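Local coordinates for protein similar to metal-dependent hydrolase (Staphylococcus aureus subsp. aureus Mu50, PDB 3ESH), which is probably a metal-dependent hydrolase of the metallo-beta-lactamase superfamily, its reaction and substrate not being established, at residues Leu46-Ile51 against Ala64-Gly69; Asp102-Thr107 against Ala124-Ala129; Phe111-Gly116 against Leu248-Glu253; His131-Asp136 against Asn162-Phe167. One frame throughout, in Å; residues are numbered along the deposited sequence.

Contact 1: Leu46-Ile51 against Ala64-Gly69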
loop_
_atom_site.group_PDB
_atom_site.type_symbol
_atom_site.label_atom_id
_atom_site.label_comp_id
_atom_site.label_asym_id
_atom_site.label_seq_id
_atom_site.Cartn_x
_atom_site.Cartn_y
_atom_site.Cartn_z
ATOM N N LEU A 46 -0.790 -31.121 -20.509
ATOM C CA LEU A 46 0.073 -30.709 -19.418
ATOM C C LEU A 46 0.258 -31.754 -18.333
ATOM O O LEU A 46 -0.615 -31.945 -17.482
ATOM C CB LEU A 46 -0.457 -29.436 -18.755
ATOM C CG LEU A 46 -0.500 -28.121 -19.536
ATOM C CD1 LEU A 46 -1.213 -27.102 -18.683
ATOM C CD2 LEU A 46 0.909 -27.643 -19.892
ATOM N N PRO A 47 1.401 -32.453 -18.346
ATOM C CA PRO A 47 1.640 -33.460 -17.317
ATOM C C PRO A 47 1.666 -32.763 -15.945
ATOM O O PRO A 47 1.994 -31.578 -15.846
ATOM C CB PRO A 47 3.026 -34.007 -17.664
ATOM C CG PRO A 47 3.109 -33.811 -19.130
ATOM C CD PRO A 47 2.470 -32.465 -19.356
ATOM N N THR A 48 1.307 -33.506 -14.904
ATOM C CA THR A 48 1.370 -32.992 -13.542
ATOM C C THR A 48 2.337 -33.976 -12.868
ATOM O O THR A 48 1.920 -34.906 -12.176
ATOM C CB THR A 48 -0.012 -33.018 -12.852
ATOM O OG1 THR A 48 -0.506 -34.368 -12.813
ATOM C CG2 THR A 48 -1.008 -32.143 -13.607
ATOM N N HIS A 49 3.630 -33.770 -13.116
ATOM C CA HIS A 49 4.687 -34.644 -12.600
ATOM C C HIS A 49 5.522 -34.048 -11.465
ATOM O O HIS A 49 6.404 -33.223 -11.688
ATOM C CB HIS A 49 5.639 -35.058 -13.734
ATOM C CG HIS A 49 4.996 -35.864 -14.825
ATOM N ND1 HIS A 49 3.754 -36.443 -14.700
ATOM C CD2 HIS A 49 5.436 -36.179 -16.067
ATOM C CE1 HIS A 49 3.450 -37.078 -15.824
ATOM N NE2 HIS A 49 4.453 -36.931 -16.667
ATOM N N PRO A 50 5.261 -34.471 -10.222
ATOM C CA PRO A 50 6.049 -33.921 -9.118
ATOM C C PRO A 50 7.551 -34.149 -9.280
ATOM O O PRO A 50 7.977 -35.056 -9.979
ATOM C CB PRO A 50 5.465 -34.630 -7.907
ATOM C CG PRO A 50 4.016 -34.734 -8.285
ATOM C CD PRO A 50 4.111 -35.237 -9.714
ATOM N N ILE A 51 8.348 -33.314 -8.621
ATOM C CA ILE A 51 9.794 -33.413 -8.701
ATOM C C ILE A 51 10.385 -34.017 -7.441
ATOM O O ILE A 51 10.324 -33.417 -6.369
ATOM C CB ILE A 51 10.412 -32.015 -8.950
ATOM C CG1 ILE A 51 9.880 -31.459 -10.272
ATOM C CG2 ILE A 51 11.938 -32.092 -8.945
ATOM C CD1 ILE A 51 10.362 -30.064 -10.608
ATOM N N ALA A 64 2.290 -32.510 -5.850
ATOM C CA ALA A 64 1.701 -33.827 -5.660
ATOM C C ALA A 64 0.813 -34.387 -6.754
ATOM O O ALA A 64 0.121 -35.378 -6.540
ATOM C CB ALA A 64 0.956 -33.847 -4.339
ATOM N N GLY A 65 0.817 -33.775 -7.924
ATOM C CA GLY A 65 -0.021 -34.290 -8.993
ATOM C C GLY A 65 -1.515 -34.243 -8.706
ATOM O O GLY A 65 -1.954 -33.559 -7.786
ATOM N N ILE A 66 -2.291 -34.979 -9.498
ATOM C CA ILE A 66 -3.737 -35.012 -9.365
ATOM C C ILE A 66 -4.283 -36.128 -8.483
ATOM O O ILE A 66 -5.499 -36.281 -8.350
ATOM C CB ILE A 66 -4.418 -35.111 -10.742
ATOM C CG1 ILE A 66 -3.772 -36.241 -11.555
ATOM C CG2 ILE A 66 -4.352 -33.760 -11.451
ATOM C CD1 ILE A 66 -4.312 -36.376 -12.976
ATOM N N GLY A 67 -3.389 -36.912 -7.892
ATOM C CA GLY A 67 -3.815 -37.988 -7.017
ATOM C C GLY A 67 -4.598 -39.153 -7.609
ATOM O O GLY A 67 -4.637 -39.355 -8.827
ATOM N N ASN A 68 -5.242 -39.915 -6.720
ATOM C CA ASN A 68 -6.018 -41.107 -7.089
ATOM C C ASN A 68 -7.391 -41.066 -6.448
ATOM O O ASN A 68 -7.508 -41.023 -5.231
ATOM C CB ASN A 68 -5.260 -42.350 -6.635
ATOM C CG ASN A 68 -3.895 -42.440 -7.264
ATOM O OD1 ASN A 68 -3.760 -42.849 -8.423
ATOM N ND2 ASN A 68 -2.868 -42.032 -6.520
ATOM N N GLY A 69 -8.430 -41.077 -7.276
ATOM C CA GLY A 69 -9.787 -41.009 -6.760
ATOM C C GLY A 69 -10.216 -39.639 -6.239
ATOM O O GLY A 69 -11.314 -39.509 -5.706
#
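In the loop that leaves strand 59-61 of the metallo-beta-lactamase fold, Gly65 is met by Pro50 and Thr48, which belong to the link between strands 43-47 and 51-54. One ring carbon does most of the work: CG of Pro50 lies 3.4 Å from Gly65 N and 3.6 Å from Ala64 C, spanning the peptide bond that joins Ala64 to Gly65. The ring is puckered with CG exo, and its CD follows at 4.0 Å from Gly65 N. Thr48 approaches through its backbone, its carbonyl O standing 3.8 Å from Gly65 CA. Gly65 has a phi of 63°, a value glycine adopts readily. In this superfamily such loops at the ends of the strands surround the metal region, and here both segments tie into its neighbourhood: Ala64 is backbone-bonded to His113, His49 to Tyr250, and Gly65 N makes a weak bond to Tyr250 OH. Farther along, Thr48 OG1 touches Ile66, 3.8 Å from its N and 4.0 Å from its CG1. A chi1 of 59° holds OG1 between the backbone N and the carbonyl carbon of Thr48, and a weak hydrogen bond to Gly13 O occupies it; Thr16 of strand 15-19 packs on both Thr48 and Ile66.

Contact 2: Asp102-Thr107 against Ala124-Ala129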
loop_
_atom_site.group_PDB
_atom_site.type_symbol
_atom_site.label_atom_id
_atom_site.label_comp_id
_atom_site.label_asym_id
_atom_site.label_seq_id
_atom_site.Cartn_x
_atom_site.Cartn_y
_atom_site.Cartn_z
ATOM N N ASP A 102 10.232 -36.772 3.415
ATOM C CA ASP A 102 10.410 -35.867 4.535
ATOM C C ASP A 102 9.740 -34.510 4.338
ATOM O O ASP A 102 9.158 -33.950 5.268
ATOM C CB ASP A 102 11.903 -35.682 4.791
ATOM C CG ASP A 102 12.585 -36.982 5.171
ATOM O OD1 ASP A 102 12.273 -37.519 6.261
ATOM O OD2 ASP A 102 13.420 -37.471 4.376
ATOM N N TYR A 103 9.819 -33.970 3.132
ATOM C CA TYR A 103 9.207 -32.674 2.866
ATOM C C TYR A 103 8.433 -32.629 1.553
ATOM O O TYR A 103 8.870 -33.180 0.537
ATOM C CB TYR A 103 10.270 -31.579 2.811
ATOM C CG TYR A 103 10.947 -31.248 4.123
ATOM C CD1 TYR A 103 10.373 -30.350 5.026
ATOM C CD2 TYR A 103 12.195 -31.788 4.438
ATOM C CE1 TYR A 103 11.032 -29.990 6.205
ATOM C CE2 TYR A 103 12.857 -31.437 5.616
ATOM C CZ TYR A 103 12.269 -30.535 6.491
ATOM O OH TYR A 103 12.931 -30.163 7.627
ATOM N N VAL A 104 7.271 -31.987 1.594
ATOM C CA VAL A 104 6.466 -31.781 0.395
ATOM C C VAL A 104 6.441 -30.260 0.315
ATOM O O VAL A 104 5.809 -29.603 1.152
ATOM C CB VAL A 104 5.015 -32.329 0.531
ATOM C CG1 VAL A 104 4.178 -31.889 -0.675
ATOM C CG2 VAL A 104 5.033 -33.865 0.621
ATOM N N LEU A 105 7.174 -29.702 -0.651
ATOM C CA LEU A 105 7.242 -28.249 -0.835
ATOM C C LEU A 105 6.275 -27.891 -1.939
ATOM O O LEU A 105 6.349 -28.466 -3.002
ATOM C CB LEU A 105 8.645 -27.840 -1.248
ATOM C CG LEU A 105 9.795 -28.517 -0.512
ATOM C CD1 LEU A 105 11.104 -27.982 -1.110
ATOM C CD2 LEU A 105 9.720 -28.258 1.009
HETATM N N MSE A 106 5.372 -26.944 -1.697
HETATM C CA MSE A 106 4.378 -26.565 -2.694
HETATM C C MSE A 106 4.666 -25.197 -3.333
HETATM O O MSE A 106 4.944 -24.232 -2.643
HETATM C CB MSE A 106 2.985 -26.527 -2.058
HETATM C CG MSE A 106 2.566 -27.760 -1.308
HETATM SE SE MSE A 106 2.356 -29.307 -2.491
HETATM C CE MSE A 106 0.891 -28.617 -3.480
ATOM N N THR A 107 4.616 -25.130 -4.659
ATOM C CA THR A 107 4.832 -23.871 -5.354
ATOM C C THR A 107 3.557 -23.049 -5.168
ATOM O O THR A 107 3.612 -21.837 -5.022
ATOM C CB THR A 107 5.059 -24.096 -6.856
ATOM O OG1 THR A 107 3.837 -24.533 -7.463
ATOM C CG2 THR A 107 6.118 -25.146 -7.069
ATOM N N ALA A 124 -4.339 -38.398 3.945
ATOM C CA ALA A 124 -3.102 -37.724 3.590
ATOM C C ALA A 124 -2.039 -38.667 3.076
ATOM O O ALA A 124 -1.473 -39.434 3.839
ATOM C CB ALA A 124 -2.535 -36.966 4.783
ATOM N N ILE A 125 -1.779 -38.615 1.777
ATOM C CA ILE A 125 -0.725 -39.431 1.192
ATOM C C ILE A 125 0.457 -38.736 1.864
ATOM O O ILE A 125 0.297 -37.589 2.279
ATOM C CB ILE A 125 -0.630 -39.199 -0.334
ATOM C CG1 ILE A 125 -2.017 -39.304 -0.985
ATOM C CG2 ILE A 125 0.349 -40.166 -0.933
ATOM C CD1 ILE A 125 -2.707 -40.626 -0.791
ATOM N N PHE A 126 1.617 -39.369 2.006
ATOM C CA PHE A 126 2.773 -38.687 2.625
ATOM C C PHE A 126 2.605 -38.286 4.112
ATOM O O PHE A 126 2.756 -37.114 4.475
ATOM C CB PHE A 126 3.160 -37.443 1.809
ATOM C CG PHE A 126 3.449 -37.736 0.359
ATOM C CD1 PHE A 126 2.713 -37.140 -0.657
ATOM C CD2 PHE A 126 4.432 -38.645 0.015
ATOM C CE1 PHE A 126 2.959 -37.454 -1.995
ATOM C CE2 PHE A 126 4.687 -38.966 -1.317
ATOM C CZ PHE A 126 3.951 -38.375 -2.323
ATOM N N GLU A 127 2.339 -39.286 4.962
ATOM C CA GLU A 127 2.114 -39.161 6.408
ATOM C C GLU A 127 3.216 -38.616 7.316
ATOM O O GLU A 127 2.911 -37.984 8.333
ATOM C CB GLU A 127 1.711 -40.515 6.978
ATOM C CG GLU A 127 0.591 -41.228 6.237
ATOM C CD GLU A 127 0.348 -42.647 6.760
ATOM O OE1 GLU A 127 -0.271 -43.445 6.015
ATOM O OE2 GLU A 127 0.763 -42.963 7.906
ATOM N N ASN A 128 4.481 -38.882 7.004
ATOM C CA ASN A 128 5.575 -38.406 7.841
ATOM C C ASN A 128 6.217 -37.127 7.317
ATOM O O ASN A 128 7.124 -36.579 7.945
ATOM C CB ASN A 128 6.664 -39.470 7.963
ATOM C CG ASN A 128 6.140 -40.787 8.470
ATOM O OD1 ASN A 128 5.502 -40.853 9.518
ATOM N ND2 ASN A 128 6.408 -41.851 7.724
ATOM N N ALA A 129 5.736 -36.642 6.178
ATOM C CA ALA A 129 6.305 -35.443 5.576
ATOM C C ALA A 129 5.814 -34.112 6.109
ATOM O O ALA A 129 4.627 -33.932 6.398
ATOM C CB ALA A 129 6.108 -35.475 4.058
#
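Asp102 and Ala129 bring the two backbones to a CA-CA separation of 4.3 Å, and Asp102 O receives a CA-H...O contact from Ala129 CA at 3.2 Å, with an angle of 130° at the hydrogen. The methyl of Ala129 turns into the same place: CB lies 3.6 Å from Asp102 O and 4.1 Å from Tyr103 N, so it rests against the peptide that leads into strand 103-105. Val104 continues the contact with a single branch. CG2, anti to the carbonyl carbon and beside the backbone N, touches both partners, at 3.9 Å from Ala129 CB and 4.2 Å from Phe126 CG. The valine and phenylalanine side chains cross at about a right angle, and CG2 comes to the root of the ring, at the atom where it joins CB. Ile87 and Leu91 of helix 87-92 also pack on Phe126. The 124-129 loop leads into strand 130-134, the parallel neighbour of strand 103-105 in the first sheet of the metallo-beta-lactamase fold, and joins it where both strands begin; backbone bonds of Asp102 and Val104 to Ile130 place Ala129 there. Asp102 OD2 bonds to Asn59 N, and Asn128 ND2 to Lys99 O. With no conventional polar bond linking the two segments, their fit rests on the shape of methyl and ring surfaces plus one CH...O approach.

Contact 3: Phe111-Gly116 against Leu248-Glu253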
loop_
_atom_site.group_PDB
_atom_site.type_symbol
_atom_site.label_atom_id
_atom_site.label_comp_id
_atom_site.label_asym_id
_atom_site.label_seq_id
_atom_site.Cartn_x
_atom_site.Cartn_y
_atom_site.Cartn_z
ATOM N N PHE A 111 -5.436 -27.037 -7.822
ATOM C CA PHE A 111 -5.729 -28.467 -7.867
ATOM C C PHE A 111 -4.733 -29.297 -8.674
ATOM O O PHE A 111 -4.394 -30.413 -8.285
ATOM C CB PHE A 111 -7.150 -28.717 -8.390
ATOM C CG PHE A 111 -7.251 -28.745 -9.887
ATOM C CD1 PHE A 111 -7.454 -27.575 -10.608
ATOM C CD2 PHE A 111 -7.130 -29.947 -10.579
ATOM C CE1 PHE A 111 -7.539 -27.601 -12.002
ATOM C CE2 PHE A 111 -7.212 -29.992 -11.968
ATOM C CZ PHE A 111 -7.418 -28.817 -12.684
ATOM N N ASP A 112 -4.263 -28.757 -9.792
ATOM C CA ASP A 112 -3.312 -29.480 -10.621
ATOM C C ASP A 112 -2.013 -29.778 -9.865
ATOM O O ASP A 112 -1.200 -30.574 -10.312
ATOM C CB ASP A 112 -3.026 -28.699 -11.922
ATOM C CG ASP A 112 -2.761 -27.213 -11.685
ATOM O OD1 ASP A 112 -3.578 -26.559 -10.995
ATOM O OD2 ASP A 112 -1.733 -26.685 -12.209
ATOM N N HIS A 113 -1.836 -29.163 -8.703
ATOM C CA HIS A 113 -0.627 -29.370 -7.903
ATOM C C HIS A 113 -0.876 -29.995 -6.527
ATOM O O HIS A 113 -0.014 -30.693 -6.001
ATOM C CB HIS A 113 0.120 -28.039 -7.678
ATOM C CG HIS A 113 0.706 -27.435 -8.926
ATOM N ND1 HIS A 113 -0.062 -27.045 -10.005
ATOM C CD2 HIS A 113 1.985 -27.151 -9.259
ATOM C CE1 HIS A 113 0.717 -26.550 -10.951
ATOM N NE2 HIS A 113 1.965 -26.603 -10.524
ATOM N N ALA A 114 -2.054 -29.757 -5.955
ATOM C CA ALA A 114 -2.354 -30.250 -4.614
ATOM C C ALA A 114 -3.358 -31.393 -4.448
ATOM O O ALA A 114 -3.487 -31.943 -3.359
ATOM C CB ALA A 114 -2.778 -29.078 -3.750
ATOM N N ALA A 115 -4.060 -31.766 -5.509
ATOM C CA ALA A 115 -5.038 -32.851 -5.391
ATOM C C ALA A 115 -4.447 -34.165 -4.884
ATOM O O ALA A 115 -5.105 -34.912 -4.153
ATOM C CB ALA A 115 -5.729 -33.079 -6.711
ATOM N N GLY A 116 -3.208 -34.447 -5.268
ATOM C CA GLY A 116 -2.570 -35.682 -4.848
ATOM C C GLY A 116 -1.978 -35.652 -3.449
ATOM O O GLY A 116 -1.183 -36.520 -3.102
ATOM N N LEU A 248 13.924 -26.779 -14.271
ATOM C CA LEU A 248 13.102 -27.971 -14.092
ATOM C C LEU A 248 11.634 -27.634 -14.365
ATOM O O LEU A 248 11.157 -26.550 -14.018
ATOM C CB LEU A 248 13.252 -28.510 -12.674
ATOM C CG LEU A 248 14.680 -28.787 -12.193
ATOM C CD1 LEU A 248 14.658 -29.404 -10.794
ATOM C CD2 LEU A 248 15.368 -29.714 -13.175
ATOM N N PHE A 249 10.916 -28.568 -14.983
ATOM C CA PHE A 249 9.517 -28.364 -15.312
ATOM C C PHE A 249 8.601 -29.409 -14.719
ATOM O O PHE A 249 8.990 -30.554 -14.513
ATOM C CB PHE A 249 9.354 -28.313 -16.823
ATOM C CG PHE A 249 10.027 -27.130 -17.446
ATOM C CD1 PHE A 249 9.408 -25.872 -17.423
ATOM C CD2 PHE A 249 11.313 -27.247 -17.987
ATOM C CE1 PHE A 249 10.058 -24.752 -17.927
ATOM C CE2 PHE A 249 11.966 -26.135 -18.493
ATOM C CZ PHE A 249 11.341 -24.880 -18.462
ATOM N N TYR A 250 7.374 -28.992 -14.447
ATOM C CA TYR A 250 6.367 -29.843 -13.843
ATOM C C TYR A 250 5.287 -30.125 -14.870
ATOM O O TYR A 250 4.713 -31.207 -14.883
ATOM C CB TYR A 250 5.764 -29.106 -12.638
ATOM C CG TYR A 250 4.600 -29.784 -11.935
ATOM C CD1 TYR A 250 4.813 -30.669 -10.878
ATOM C CD2 TYR A 250 3.283 -29.483 -12.282
ATOM C CE1 TYR A 250 3.739 -31.227 -10.175
ATOM C CE2 TYR A 250 2.207 -30.032 -11.587
ATOM C CZ TYR A 250 2.442 -30.901 -10.533
ATOM O OH TYR A 250 1.375 -31.412 -9.835
ATOM N N HIS A 251 5.035 -29.134 -15.728
ATOM C CA HIS A 251 3.998 -29.205 -16.762
ATOM C C HIS A 251 4.438 -29.458 -18.199
ATOM O O HIS A 251 3.586 -29.720 -19.053
ATOM C CB HIS A 251 3.179 -27.907 -16.800
ATOM C CG HIS A 251 2.202 -27.756 -15.680
ATOM N ND1 HIS A 251 1.363 -28.774 -15.286
ATOM C CD2 HIS A 251 1.889 -26.689 -14.913
ATOM C CE1 HIS A 251 0.570 -28.336 -14.322
ATOM N NE2 HIS A 251 0.870 -27.071 -14.079
ATOM N N ASP A 252 5.725 -29.346 -18.501
ATOM C CA ASP A 252 6.140 -29.532 -19.890
ATOM C C ASP A 252 6.063 -30.998 -20.337
ATOM O O ASP A 252 6.724 -31.862 -19.774
ATOM C CB ASP A 252 7.550 -28.952 -20.099
ATOM C CG ASP A 252 7.833 -28.612 -21.553
ATOM O OD1 ASP A 252 8.432 -27.545 -21.817
ATOM O OD2 ASP A 252 7.455 -29.420 -22.432
ATOM N N GLU A 253 5.261 -31.272 -21.359
ATOM C CA GLU A 253 5.105 -32.639 -21.849
ATOM C C GLU A 253 6.339 -33.241 -22.507
ATOM O O GLU A 253 6.559 -34.446 -22.410
ATOM C CB GLU A 253 3.939 -32.743 -22.840
ATOM C CG GLU A 253 4.119 -31.937 -24.126
ATOM C CD GLU A 253 2.959 -32.107 -25.112
ATOM O OE1 GLU A 253 2.747 -31.182 -25.943
ATOM O OE2 GLU A 253 2.274 -33.154 -25.066
#
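Tyr250 and His113 form the tight side of this contact, an offset stack with ring centroids 4.4 Å apart and planes at 17°. Tyr250 CE2 stands 3.6 Å above the imidazole plane, over its centre, and the two side chains slide past each other in opposite directions. Tyr250 CB points toward 111-116, and CG, anti to the backbone N (chi1 175°), carries the root of the ring farther that way. At the phenol end Tyr250 OH donates to Asp112 O at 2.7 Å, in the carbonyl plane and on a lone pair. Within 248-253, Tyr250 CD2 also sits 3.5 Å above the centre of the His251 ring. Asp112 and His113 close the sequence His-Met-His-Phe-Asp-His, the HxHxDH signature of the metallo-beta-lactamase superfamily, whose side chains in relatives bind metal; the same role here is inferred. Asp206, a residue of the possible empty metal site, touches both His113 and His251. Toward partly exposed Asp112 the grip is looser. His251 NE2, whose ring is bonded through ND1 to Pro47 O, donates only weakly to Asp112 OD2, at 3.2 Å and with a bent N-H...O angle of 132°, although carboxylate and imidazole are nearly coplanar. The His113 and His251 rings meet obliquely, with centroids 5.0 Å apart.

Contact 4: His131-Asp136 against Asn162-Phe167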
loop_
_atom_site.group_PDB
_atom_site.type_symbol
_atom_site.label_atom_id
_atom_site.label_comp_id
_atom_site.label_asym_id
_atom_site.label_seq_id
_atom_site.Cartn_x
_atom_site.Cartn_y
_atom_site.Cartn_z
ATOM N N HIS A 131 4.871 -30.419 5.434
ATOM C CA HIS A 131 4.380 -29.718 4.254
ATOM C C HIS A 131 4.607 -28.214 4.366
ATOM O O HIS A 131 4.160 -27.565 5.310
ATOM C CB HIS A 131 2.903 -30.039 4.023
ATOM C CG HIS A 131 2.647 -31.479 3.685
ATOM N ND1 HIS A 131 1.758 -31.866 2.706
ATOM C CD2 HIS A 131 3.200 -32.617 4.164
ATOM C CE1 HIS A 131 1.781 -33.184 2.591
ATOM N NE2 HIS A 131 2.644 -33.660 3.461
ATOM N N VAL A 132 5.316 -27.667 3.383
ATOM C CA VAL A 132 5.659 -26.246 3.355
ATOM C C VAL A 132 4.884 -25.451 2.315
ATOM O O VAL A 132 4.893 -25.786 1.122
ATOM C CB VAL A 132 7.161 -26.097 3.099
ATOM C CG1 VAL A 132 7.595 -24.672 3.255
ATOM C CG2 VAL A 132 7.913 -26.990 4.060
ATOM N N VAL A 133 4.212 -24.399 2.770
ATOM C CA VAL A 133 3.436 -23.535 1.885
ATOM C C VAL A 133 3.643 -22.073 2.264
ATOM O O VAL A 133 3.857 -21.743 3.426
ATOM C CB VAL A 133 1.906 -23.829 1.964
ATOM C CG1 VAL A 133 1.170 -23.052 0.891
ATOM C CG2 VAL A 133 1.643 -25.322 1.830
ATOM N N GLN A 134 3.601 -21.194 1.272
ATOM C CA GLN A 134 3.754 -19.776 1.532
ATOM C C GLN A 134 2.479 -19.430 2.325
ATOM O O GLN A 134 1.384 -19.931 2.027
ATOM C CB GLN A 134 3.894 -19.023 0.197
ATOM C CG GLN A 134 2.917 -17.891 -0.074
ATOM C CD GLN A 134 3.239 -16.637 0.677
ATOM O OE1 GLN A 134 4.392 -16.342 0.957
ATOM N NE2 GLN A 134 2.219 -15.873 0.987
ATOM N N GLN A 135 2.633 -18.600 3.354
ATOM C CA GLN A 135 1.514 -18.246 4.230
ATOM C C GLN A 135 0.278 -17.641 3.563
ATOM O O GLN A 135 -0.852 -18.000 3.918
ATOM C CB GLN A 135 2.011 -17.334 5.352
ATOM C CG GLN A 135 0.969 -16.878 6.331
ATOM C CD GLN A 135 1.577 -16.411 7.640
ATOM O OE1 GLN A 135 2.670 -15.840 7.671
ATOM N NE2 GLN A 135 0.867 -16.647 8.732
ATOM N N ASP A 136 0.466 -16.742 2.598
ATOM C CA ASP A 136 -0.692 -16.125 1.929
ATOM C C ASP A 136 -1.337 -17.091 0.947
ATOM O O ASP A 136 -2.556 -17.053 0.750
ATOM C CB ASP A 136 -0.274 -14.842 1.216
ATOM C CG ASP A 136 0.302 -13.822 2.165
ATOM O OD1 ASP A 136 -0.424 -13.399 3.080
ATOM O OD2 ASP A 136 1.469 -13.447 2.016
ATOM N N ASN A 162 -1.435 -31.149 9.439
ATOM C CA ASN A 162 -0.947 -31.329 10.805
ATOM C C ASN A 162 0.513 -30.921 10.911
ATOM O O ASN A 162 0.908 -30.287 11.875
ATOM C CB ASN A 162 -1.088 -32.790 11.266
ATOM C CG ASN A 162 -2.532 -33.176 11.578
ATOM O OD1 ASN A 162 -3.220 -32.484 12.326
ATOM N ND2 ASN A 162 -2.991 -34.285 11.004
ATOM N N LYS A 163 1.314 -31.294 9.920
ATOM C CA LYS A 163 2.730 -30.970 9.916
ATOM C C LYS A 163 3.023 -29.832 8.942
ATOM O O LYS A 163 4.052 -29.818 8.264
ATOM C CB LYS A 163 3.548 -32.209 9.543
ATOM C CG LYS A 163 3.270 -33.415 10.419
ATOM C CD LYS A 163 4.399 -34.422 10.331
ATOM C CE LYS A 163 4.071 -35.677 11.120
ATOM N NZ LYS A 163 2.857 -36.375 10.577
ATOM N N LEU A 164 2.107 -28.871 8.902
ATOM C CA LEU A 164 2.223 -27.719 8.014
ATOM C C LEU A 164 3.123 -26.618 8.568
ATOM O O LEU A 164 2.978 -26.204 9.713
ATOM C CB LEU A 164 0.837 -27.141 7.750
ATOM C CG LEU A 164 0.785 -25.997 6.741
ATOM C CD1 LEU A 164 0.747 -26.582 5.328
ATOM C CD2 LEU A 164 -0.447 -25.141 6.978
ATOM N N ILE A 165 4.068 -26.159 7.753
ATOM C CA ILE A 165 4.967 -25.075 8.142
ATOM C C ILE A 165 4.747 -23.964 7.101
ATOM O O ILE A 165 4.717 -24.239 5.898
ATOM C CB ILE A 165 6.458 -25.515 8.121
ATOM C CG1 ILE A 165 6.728 -26.517 9.238
ATOM C CG2 ILE A 165 7.370 -24.302 8.280
ATOM C CD1 ILE A 165 6.529 -25.957 10.646
ATOM N N LEU A 166 4.585 -22.727 7.563
ATOM C CA LEU A 166 4.358 -21.602 6.679
ATOM C C LEU A 166 5.537 -20.654 6.650
ATOM O O LEU A 166 6.230 -20.482 7.651
ATOM C CB LEU A 166 3.124 -20.817 7.118
ATOM C CG LEU A 166 1.835 -21.622 7.124
ATOM C CD1 LEU A 166 0.772 -20.893 7.890
ATOM C CD2 LEU A 166 1.411 -21.896 5.708
ATOM N N PHE A 167 5.750 -20.039 5.489
ATOM C CA PHE A 167 6.822 -19.070 5.316
ATOM C C PHE A 167 6.273 -17.853 4.550
ATOM O O PHE A 167 5.292 -17.957 3.790
ATOM C CB PHE A 167 8.007 -19.721 4.574
ATOM C CG PHE A 167 7.853 -19.767 3.078
ATOM C CD1 PHE A 167 8.440 -18.801 2.284
ATOM C CD2 PHE A 167 7.102 -20.760 2.474
ATOM C CE1 PHE A 167 8.286 -18.820 0.900
ATOM C CE2 PHE A 167 6.935 -20.799 1.102
ATOM C CZ PHE A 167 7.529 -19.824 0.308
#
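Val132 and Phe167 meet on one face of a parallel strand pair, their side chains at about a right angle, with Val132 CG1 4.0 Å from Phe167 CD2. Although Phe167 CB starts away from the partner strand, a chi1 of 82° sets CG between the backbone N and the carbonyl carbon, and the ring beyond it returns to Gln134, CE2 3.4 Å from Gln134 CA. Met179 of strand 177-181 packs on both Val132 and Phe167, so this face looks toward the second sheet. On the other face, Val133 CG2 touches Leu164 CD1 at 3.8 Å, the two side chains obliquely set. Leu166 CD2 tucks in at 3.3 Å from Val133 O, while Trp138 of helix 135-142 lies on Val133, Leu164 and Leu166. Between these two layers of side chains, the strand segments 131-134 and 164-167 run at 29° to each other, with bonds alternating in the parallel pattern: His131 N to Lys163 O, Ile165 N to His131 O (2.8 Å), Val133 N to Ile165 O, and Phe167 N to Val133 O. Gln135 N then donates to Phe167 O at 2.8 Å, already in the helix for which Gln134 is the N-cap residue. That end also faces a neighbouring subunit: Gln135 NE2 bonds to Arg231 O and Glu234 OE1 of that chain, and Asp136 forms a salt bridge with its Arg231. Strand 130-134, helix 135-142 and strand 164-167 make up a beta-alpha-beta unit, at the edge of one sheet of the alpha-beta/beta-alpha sandwich that marks the metallo-beta-lactamase superfamily.

Overall arrangement
Contacts 1 and 3 lie together, their centres about 5 Å apart, and the bond from Ala64 N to His113 O (2.9 Å) is one of the links between them. Contact 3 borders the possible empty metal site formed by His110, His185 and Asp206, a pattern consistent with the family but unconfirmed. Contacts 2 and 4 lie farther out, with centres about 11 Å apart, on neighbouring strands of one sheet; Val104 O and Val132 N, 3.0 Å apart, join them. Contacts 2 and 3 have centres about 15 Å apart, yet Met106 CE, 3.4 Å from His113 O, connects them. Contact 4, about 19 Å from contact 3 between centres, is the only one of the four touched by another subunit.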